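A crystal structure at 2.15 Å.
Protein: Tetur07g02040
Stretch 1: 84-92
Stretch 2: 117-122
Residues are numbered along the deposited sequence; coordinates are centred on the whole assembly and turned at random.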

# COMPACT_ATOMS: atom_id res chain seq x y z
N LYS A 84 -6.26 -12.66 2.51
CA LYS A 84 -6.84 -11.46 1.90
C LYS A 84 -5.84 -10.33 2.03
O LYS A 84 -5.46 -9.98 3.15
N VAL A 85 -5.43 -9.76 0.90
CA VAL A 85 -4.55 -8.57 0.91
C VAL A 85 -5.35 -7.37 0.48
O VAL A 85 -5.90 -7.36 -0.62
N TYR A 86 -5.40 -6.36 1.34
CA TYR A 86 -5.95 -5.08 1.01
C TYR A 86 -4.86 -4.07 0.71
O TYR A 86 -3.88 -3.99 1.44
N ILE A 87 -5.02 -3.27 -0.33
CA ILE A 87 -4.22 -2.06 -0.47
C ILE A 87 -5.11 -0.84 -0.59
O ILE A 87 -6.27 -0.93 -0.97
N TRP A 88 -4.55 0.29 -0.19
CA TRP A 88 -5.16 1.57 -0.40
C TRP A 88 -4.10 2.63 -0.46
O TRP A 88 -3.02 2.51 0.15
N GLN A 89 -4.38 3.66 -1.25
CA GLN A 89 -3.39 4.67 -1.55
C GLN A 89 -4.09 5.96 -2.00
O GLN A 89 -5.23 5.93 -2.45
N PRO A 90 -3.40 7.08 -1.91
CA PRO A 90 -4.00 8.31 -2.46
C PRO A 90 -3.81 8.47 -3.95
O PRO A 90 -2.84 7.93 -4.51
N ASP A 91 -4.68 9.25 -4.58
CA ASP A 91 -4.49 9.61 -5.99
C ASP A 91 -3.33 10.59 -6.18
O ASP A 91 -2.71 11.01 -5.20
N TYR A 92 -3.04 10.96 -7.43
CA TYR A 92 -1.89 11.81 -7.73
C TYR A 92 -1.80 13.10 -6.94
O TYR A 92 -0.71 13.56 -6.68
N ARG A 117 -14.44 4.73 -3.79
CA ARG A 117 -13.54 3.72 -3.38
C ARG A 117 -12.43 3.50 -4.38
O ARG A 117 -11.79 2.44 -4.39
N PHE A 118 -12.14 4.50 -5.19
CA PHE A 118 -11.02 4.40 -6.09
C PHE A 118 -9.74 4.15 -5.28
O PHE A 118 -9.61 4.57 -4.12
N LEU A 119 -8.83 3.47 -5.96
CA LEU A 119 -7.53 3.14 -5.44
C LEU A 119 -7.57 2.36 -4.13
O LEU A 119 -6.69 2.50 -3.25
N ARG A 120 -8.58 1.49 -4.02
CA ARG A 120 -8.69 0.55 -2.96
C ARG A 120 -9.00 -0.77 -3.57
O ARG A 120 -9.83 -0.86 -4.50
N GLY A 121 -8.37 -1.83 -3.08
CA GLY A 121 -8.84 -3.16 -3.48
C GLY A 121 -8.32 -4.25 -2.60
O GLY A 121 -7.39 -4.02 -1.82
N THR A 122 -8.90 -5.44 -2.79
CA THR A 122 -8.54 -6.64 -2.09
C THR A 122 -8.27 -7.73 -3.10
O THR A 122 -8.99 -7.83 -4.09

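Neighbouring antiparallel strands illustrate a general rule: the backbone fixes the register, and side chains fill the space that register leaves. Here strand 84-88 runs antiparallel to strand 120-122, and Ile 87 and Gly 121 form the hydrogen-bonded pair, with Ile 87 N donating to Gly 121 O at 2.9 Å and Gly 121 N returning a bond to Ile 87 O at 3.1 Å. A longer bond from Gln 89 N to Leu 119 O, 3.3 Å, carries the pairing past the strand ends. CA-H...O contacts accompany these bonds, the shortest from Thr 122 CA to Val 85 O at 3.1 Å, beyond the Ile 87-Gly 121 pair.

Nonpolar packing divides by face. Tyr 86, Trp 88, Arg 120 and Thr 122 share one face. Tyr 86 (chi1 m) lays its ring beneath the methyl of Thr 122 (chi1 m), whose CG2 sits 4.2 Å from the ring centroid of Tyr 86, almost on the ring normal, a CH-pi contact. The same methyl meets the aliphatic part of Lys 84, with Lys 84 CG 4.1 Å from Thr 122 CG2. Ile 87 (p, t) points to the other face, where Gly 121 offers no side chain to meet it. Beyond the strands, Leu 119 (m, t) points toward stretch 1: its CB lies 3.8 Å from Gln 89 CG, and its CD1 lies 3.7 Å from CB of Asp 91, which points back toward stretch 2 with chi1 p. Phe 118 (chi1 p) adds its ring, CE1 reaching 4.2 Å from Asp 91 CB.

Polar groups are satisfied largely apart from this packing. Arg 120, extended as m, t, t, brings NH1 to 3.6 Å from Trp 88 CB, while its guanidinium nitrogens find hydrogen-bond partners elsewhere in the structure. One water bridges the loops, donating to Gln 89 O at 2.8 Å and Phe 118 O at 2.9 Å.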

# COMPACT_ATOMS: atom_id res chain seq x y z
CB LYS A 84 -8.16 -11.07 2.55
CG LYS A 84 -9.37 -11.74 1.92
CD LYS A 84 -10.58 -11.78 2.86
CE LYS A 84 -11.13 -10.39 3.11
NZ LYS A 84 -12.53 -10.46 3.61
CB VAL A 85 -3.40 -8.72 -0.07
CG1 VAL A 85 -2.50 -7.49 -0.02
CG2 VAL A 85 -2.63 -10.00 0.21
CB TYR A 86 -6.71 -4.51 2.19
CG TYR A 86 -7.88 -5.31 2.70
CD1 TYR A 86 -7.67 -6.47 3.45
CD2 TYR A 86 -9.20 -4.90 2.48
CE1 TYR A 86 -8.72 -7.20 3.96
CE2 TYR A 86 -10.27 -5.64 2.98
CZ TYR A 86 -10.02 -6.79 3.74
OH TYR A 86 -11.02 -7.54 4.30
CB ILE A 87 -3.23 -2.12 -1.64
CG1 ILE A 87 -3.93 -2.28 -2.99
CG2 ILE A 87 -2.30 -3.33 -1.45
CD1 ILE A 87 -2.95 -2.09 -4.14
CB TRP A 88 -6.25 1.91 0.64
CG TRP A 88 -5.76 2.14 2.10
CD1 TRP A 88 -5.75 3.32 2.81
CD2 TRP A 88 -5.30 1.14 3.00
NE1 TRP A 88 -5.31 3.11 4.09
CE2 TRP A 88 -5.01 1.79 4.24
CE3 TRP A 88 -5.08 -0.23 2.90
CZ2 TRP A 88 -4.52 1.09 5.35
CZ3 TRP A 88 -4.60 -0.92 4.01
CH2 TRP A 88 -4.33 -0.26 5.22
CB GLN A 89 -2.47 4.17 -2.65
CG GLN A 89 -3.15 4.05 -4.00
CD GLN A 89 -2.26 3.51 -5.10
OE1 GLN A 89 -1.97 2.33 -5.15
NE2 GLN A 89 -1.87 4.38 -6.01
CB PRO A 90 -3.25 9.40 -1.74
CG PRO A 90 -1.91 8.82 -1.46
CD PRO A 90 -2.04 7.33 -1.40
CB ASP A 91 -5.82 10.09 -6.64
CG ASP A 91 -6.18 11.53 -6.34
OD1 ASP A 91 -5.40 12.29 -5.75
OD2 ASP A 91 -7.27 11.93 -6.77
CB TYR A 92 -1.81 12.12 -9.23
CG TYR A 92 -2.67 13.28 -9.66
CD1 TYR A 92 -2.18 14.59 -9.60
CD2 TYR A 92 -3.98 13.07 -10.09
CE1 TYR A 92 -2.96 15.65 -9.98
CE2 TYR A 92 -4.77 14.14 -10.49
CZ TYR A 92 -4.25 15.42 -10.42
OH TYR A 92 -5.03 16.47 -10.78
CB ARG A 117 -14.29 2.42 -3.14
CG ARG A 117 -15.38 2.52 -2.05
CD ARG A 117 -14.75 2.77 -0.68
NE ARG A 117 -15.81 2.78 0.33
CZ ARG A 117 -16.42 3.86 0.78
NH1 ARG A 117 -16.11 5.08 0.31
NH2 ARG A 117 -17.37 3.74 1.68
CB PHE A 118 -10.84 5.65 -6.98
CG PHE A 118 -10.65 6.96 -6.22
CD1 PHE A 118 -9.46 7.25 -5.57
CD2 PHE A 118 -11.65 7.92 -6.21
CE1 PHE A 118 -9.29 8.45 -4.88
CE2 PHE A 118 -11.49 9.13 -5.54
CZ PHE A 118 -10.31 9.39 -4.88
CB LEU A 119 -6.68 4.42 -5.35
CG LEU A 119 -6.38 5.07 -6.71
CD1 LEU A 119 -5.67 6.40 -6.56
CD2 LEU A 119 -5.58 4.19 -7.66
CB ARG A 120 -9.82 0.95 -2.03
CG ARG A 120 -9.57 2.29 -1.33
CD ARG A 120 -10.75 2.64 -0.45
NE ARG A 120 -10.41 3.91 0.18
CZ ARG A 120 -9.78 4.04 1.34
NH1 ARG A 120 -9.41 2.99 2.07
NH2 ARG A 120 -9.51 5.26 1.79
CB THR A 122 -9.70 -7.11 -1.21
OG1 THR A 122 -10.14 -6.02 -0.39
CG2 THR A 122 -9.26 -8.26 -0.31
O HOH W 1 -7.99 6.03 -2.24